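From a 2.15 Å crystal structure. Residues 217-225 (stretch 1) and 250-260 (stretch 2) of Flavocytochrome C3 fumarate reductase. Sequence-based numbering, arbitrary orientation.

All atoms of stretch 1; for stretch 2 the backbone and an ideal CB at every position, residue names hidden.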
# COMPACT_ATOMS: atom_id res chain seq x y z
N TRP A 217 -12.43 12.17 -31.01
CA TRP A 217 -11.91 10.87 -31.40
C TRP A 217 -12.95 9.80 -31.30
O TRP A 217 -13.13 9.01 -32.21
CB TRP A 217 -10.67 10.59 -30.55
CG TRP A 217 -10.30 9.13 -30.42
CD1 TRP A 217 -10.44 8.30 -29.36
CD2 TRP A 217 -9.73 8.34 -31.47
NE1 TRP A 217 -9.97 7.02 -29.64
CE2 TRP A 217 -9.50 7.05 -30.95
CE3 TRP A 217 -9.36 8.62 -32.79
CZ2 TRP A 217 -8.94 6.05 -31.72
CZ3 TRP A 217 -8.79 7.62 -33.54
CH2 TRP A 217 -8.62 6.33 -33.02
N LEU A 218 -13.72 9.69 -30.19
CA LEU A 218 -14.75 8.63 -30.16
C LEU A 218 -15.85 8.84 -31.21
O LEU A 218 -16.39 7.85 -31.75
CB LEU A 218 -15.30 8.49 -28.75
CG LEU A 218 -14.25 8.06 -27.69
CD1 LEU A 218 -14.78 8.26 -26.27
CD2 LEU A 218 -13.81 6.63 -27.91
N GLU A 219 -16.25 10.10 -31.39
CA GLU A 219 -17.18 10.52 -32.40
C GLU A 219 -16.68 10.26 -33.83
O GLU A 219 -17.49 9.71 -34.55
CB GLU A 219 -17.45 12.06 -32.38
CG GLU A 219 -18.34 12.27 -31.14
CD GLU A 219 -18.42 13.75 -30.83
OE1 GLU A 219 -17.39 14.43 -31.03
OE2 GLU A 219 -19.51 14.22 -30.47
N SER A 220 -15.41 10.49 -34.12
CA SER A 220 -14.92 10.03 -35.43
C SER A 220 -15.14 8.54 -35.61
O SER A 220 -15.17 8.10 -36.76
CB SER A 220 -13.46 10.31 -35.68
OG SER A 220 -12.59 9.72 -34.72
N LEU A 221 -15.27 7.69 -34.59
CA LEU A 221 -15.41 6.27 -34.78
C LEU A 221 -16.88 5.96 -34.81
O LEU A 221 -17.09 4.77 -34.92
CB LEU A 221 -14.74 5.50 -33.61
CG LEU A 221 -13.27 5.90 -33.34
CD1 LEU A 221 -12.60 5.14 -32.17
CD2 LEU A 221 -12.43 5.78 -34.61
N GLY A 222 -17.79 6.95 -34.61
CA GLY A 222 -19.19 6.61 -34.70
C GLY A 222 -19.97 6.70 -33.39
O GLY A 222 -21.18 6.43 -33.40
N ALA A 223 -19.29 7.03 -32.29
CA ALA A 223 -20.00 7.13 -31.05
C ALA A 223 -20.86 8.38 -31.00
O ALA A 223 -20.48 9.43 -31.51
CB ALA A 223 -19.07 7.17 -29.85
N ASN A 224 -22.03 8.24 -30.38
CA ASN A 224 -22.80 9.45 -30.11
C ASN A 224 -22.57 9.88 -28.65
O ASN A 224 -22.83 9.14 -27.73
CB ASN A 224 -24.27 9.25 -30.46
CG ASN A 224 -25.07 10.54 -30.24
OD1 ASN A 224 -25.26 11.05 -29.14
ND2 ASN A 224 -25.61 11.10 -31.35
N LEU A 225 -22.13 11.09 -28.38
CA LEU A 225 -22.04 11.67 -27.05
C LEU A 225 -22.64 13.08 -27.10
O LEU A 225 -22.04 14.06 -26.70
CB LEU A 225 -20.59 11.70 -26.57
CG LEU A 225 -19.87 10.32 -26.49
CD1 LEU A 225 -18.38 10.55 -26.35
CD2 LEU A 225 -20.51 9.51 -25.38
N UNK A 250 -21.81 1.07 -22.92
CA UNK A 250 -22.11 0.18 -24.03
C UNK A 250 -21.87 0.94 -25.32
O UNK A 250 -21.18 0.43 -26.22
CB UNK A 250 -23.54 -0.35 -23.96
N UNK A 251 -22.32 2.19 -25.41
CA UNK A 251 -21.97 2.98 -26.59
C UNK A 251 -20.46 2.96 -26.82
O UNK A 251 -20.04 2.86 -27.99
CB UNK A 251 -22.46 4.42 -26.44
N UNK A 252 -19.70 3.36 -25.79
CA UNK A 252 -18.25 3.51 -26.01
C UNK A 252 -17.54 2.20 -26.38
O UNK A 252 -16.72 2.24 -27.31
CB UNK A 252 -17.60 4.09 -24.75
N UNK A 253 -17.75 1.11 -25.73
CA UNK A 253 -17.14 -0.19 -25.93
C UNK A 253 -17.74 -0.79 -27.20
O UNK A 253 -16.98 -1.43 -27.91
CB UNK A 253 -17.36 -1.10 -24.72
N UNK A 254 -19.03 -0.59 -27.48
CA UNK A 254 -19.55 -1.02 -28.81
C UNK A 254 -18.76 -0.30 -29.89
O UNK A 254 -18.29 -0.91 -30.88
CB UNK A 254 -21.04 -0.73 -28.96
N UNK A 255 -18.50 1.00 -29.75
CA UNK A 255 -17.84 1.77 -30.78
C UNK A 255 -16.36 1.35 -30.94
O UNK A 255 -15.86 1.28 -32.05
CB UNK A 255 -17.94 3.26 -30.45
N UNK A 256 -15.66 1.11 -29.84
CA UNK A 256 -14.27 0.72 -29.85
C UNK A 256 -14.15 -0.73 -30.34
O UNK A 256 -13.23 -0.95 -31.10
CB UNK A 256 -13.65 0.88 -28.46
N UNK A 257 -15.04 -1.67 -30.00
CA UNK A 257 -15.00 -2.99 -30.54
C UNK A 257 -15.09 -2.98 -32.09
O UNK A 257 -14.36 -3.74 -32.76
CB UNK A 257 -16.14 -3.82 -29.93
N UNK A 258 -16.09 -2.25 -32.61
CA UNK A 258 -16.22 -2.16 -34.06
C UNK A 258 -15.00 -1.46 -34.67
O UNK A 258 -14.46 -2.05 -35.62
CB UNK A 258 -17.50 -1.42 -34.43
N UNK A 259 -14.53 -0.36 -34.15
CA UNK A 259 -13.32 0.21 -34.73
C UNK A 259 -12.10 -0.69 -34.58
O UNK A 259 -11.31 -0.66 -35.55
CB UNK A 259 -13.03 1.57 -34.09
N UNK A 260 -11.96 -1.57 -33.60
CA UNK A 260 -10.73 -2.36 -33.52
C UNK A 260 -10.86 -3.46 -34.60
O UNK A 260 -9.85 -3.76 -35.21
CB UNK A 260 -10.52 -2.95 -32.12

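Stretch 2 is one uninterrupted helix, so its periodicity decides which positions meet stretch 1, where a helix ends in a Schellman turn at Gly 222 and the chain runs on through Ala 223 and Asn 224.

Position 250 is out of reach of stretch 1, with nothing of it within 5.5 Å of the ideal CB, and the visible contact sets no rule for it. The residue is Pro 250; its carbonyl O still accepts the helical bond from the N of 254.

At 251 the CB points toward stretch 1, and the ideal CB lies 4.9 Å from Asn 224 O. The nearby opportunity is polar: Asn 224 N has no acceptor within stretch 1. A side chain with an acceptor and enough length to reach it would suit, so Glu or Gln are natural candidates. Glu 251 is deposited. With chi1 t and chi2 p it brings OE2 to 2.7 Å from Asn 224 N, at an N-H...O angle of 172°, the one hydrogen bond between the stretches. The same Glu 251 OE2 also lies 3.5 Å from Ala 223 CA and 4.2 Å from Ala 223 CB.

Position 252 points sideways, yet its ideal CB is 5.3 Å from Leu 218 CD1. A medium or large aliphatic side chain could close that gap: Leu, Ile or Met. Ile 252, chi1 m and chi2 t, does so with CD1, 4.3 Å from Leu 218 CD1.

Positions 253 and 254 are out of reach, and stretch 1 is silent about them. They are Ile 253 and Asp 254.

Position 255 is the tightest place. Its CA is 5.8 Å from the CA of Ala 223, and its ideal CB lies 4.1 Å from Ala 223 CB and 4.8 Å from Leu 221 O. Such close backbones favour something compact: Ala, Ser, Thr or Val. Thr 255, chi1 m, places CG2 3.4 Å from Leu 221 O and 3.5 Å from Leu 221 CB, packing a methyl against the end of the turn. Its OG1 lies 3.6 Å from Ala 223 CB but donates back along its own helix, 2.6 Å to Glu 251 O, so the hydroxyl is satisfied without a partner across the contact.

At 256 the CB points sideways and the ideal CB touches nothing, but the leucines at 218 and 221 offer methyls to a longer aliphatic chain, Leu or Met for instance. Leu 256 uses CD2 for both, 3.8 Å from Leu 218 CD2 and 4.0 Å from Leu 221 CD1.

Position 257 is out of reach; Arg 257 has a long, charge-only salt bridge to Asp 254, 3.8 Å from NH1 to OD1.

At 258 the CB points toward stretch 1 but has nothing within 5.5 Å, so many residues would fit. Lys 258 leads its end away.

Position 259 points toward stretch 1, its ideal CB already 4.1 Å from Leu 221 CD1. A small apolar residue makes that contact without needing further reach. Ala 259 makes it with CB, 4.1 Å from Leu 221 CD1.

Position 260 is out of reach, and is Ala 260.

Stretch 2 250-260: PEIIDTLRKAA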
# COMPACT_ATOMS: atom_id res chain seq x y z
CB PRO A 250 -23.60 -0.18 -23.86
CG PRO A 250 -23.74 -0.18 -22.34
CD PRO A 250 -22.85 0.95 -21.86
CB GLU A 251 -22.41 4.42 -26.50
CG GLU A 251 -22.27 5.29 -27.70
CD GLU A 251 -23.19 5.02 -28.86
OE1 GLU A 251 -24.01 4.08 -28.77
OE2 GLU A 251 -22.99 5.76 -29.87
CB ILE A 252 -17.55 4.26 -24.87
CG1 ILE A 252 -18.01 5.71 -24.80
CG2 ILE A 252 -16.03 4.26 -25.08
CD1 ILE A 252 -17.58 6.51 -23.57
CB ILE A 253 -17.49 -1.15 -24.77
CG1 ILE A 253 -16.63 -0.81 -23.55
CG2 ILE A 253 -17.40 -2.66 -25.07
CD1 ILE A 253 -15.14 -0.68 -23.76
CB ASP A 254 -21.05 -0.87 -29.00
CG ASP A 254 -21.86 -1.87 -28.18
OD1 ASP A 254 -21.40 -2.82 -27.49
OD2 ASP A 254 -23.12 -1.83 -28.14
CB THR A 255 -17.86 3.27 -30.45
OG1 THR A 255 -19.23 3.60 -30.32
CG2 THR A 255 -17.26 4.08 -31.57
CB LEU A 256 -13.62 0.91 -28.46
CG LEU A 256 -13.57 2.34 -27.96
CD1 LEU A 256 -13.44 2.36 -26.41
CD2 LEU A 256 -12.46 3.20 -28.62
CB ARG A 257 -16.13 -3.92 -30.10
CG ARG A 257 -16.10 -4.28 -28.63
CD ARG A 257 -17.40 -4.96 -28.22
NE ARG A 257 -17.24 -5.62 -26.93
CZ ARG A 257 -18.29 -6.19 -26.37
NH1 ARG A 257 -19.51 -6.08 -26.93
NH2 ARG A 257 -18.21 -6.81 -25.21
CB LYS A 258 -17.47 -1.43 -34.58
CG LYS A 258 -18.68 -2.19 -34.03
CD LYS A 258 -19.79 -2.24 -35.06
CE LYS A 258 -20.83 -3.34 -34.76
NZ LYS A 258 -21.74 -3.31 -35.98
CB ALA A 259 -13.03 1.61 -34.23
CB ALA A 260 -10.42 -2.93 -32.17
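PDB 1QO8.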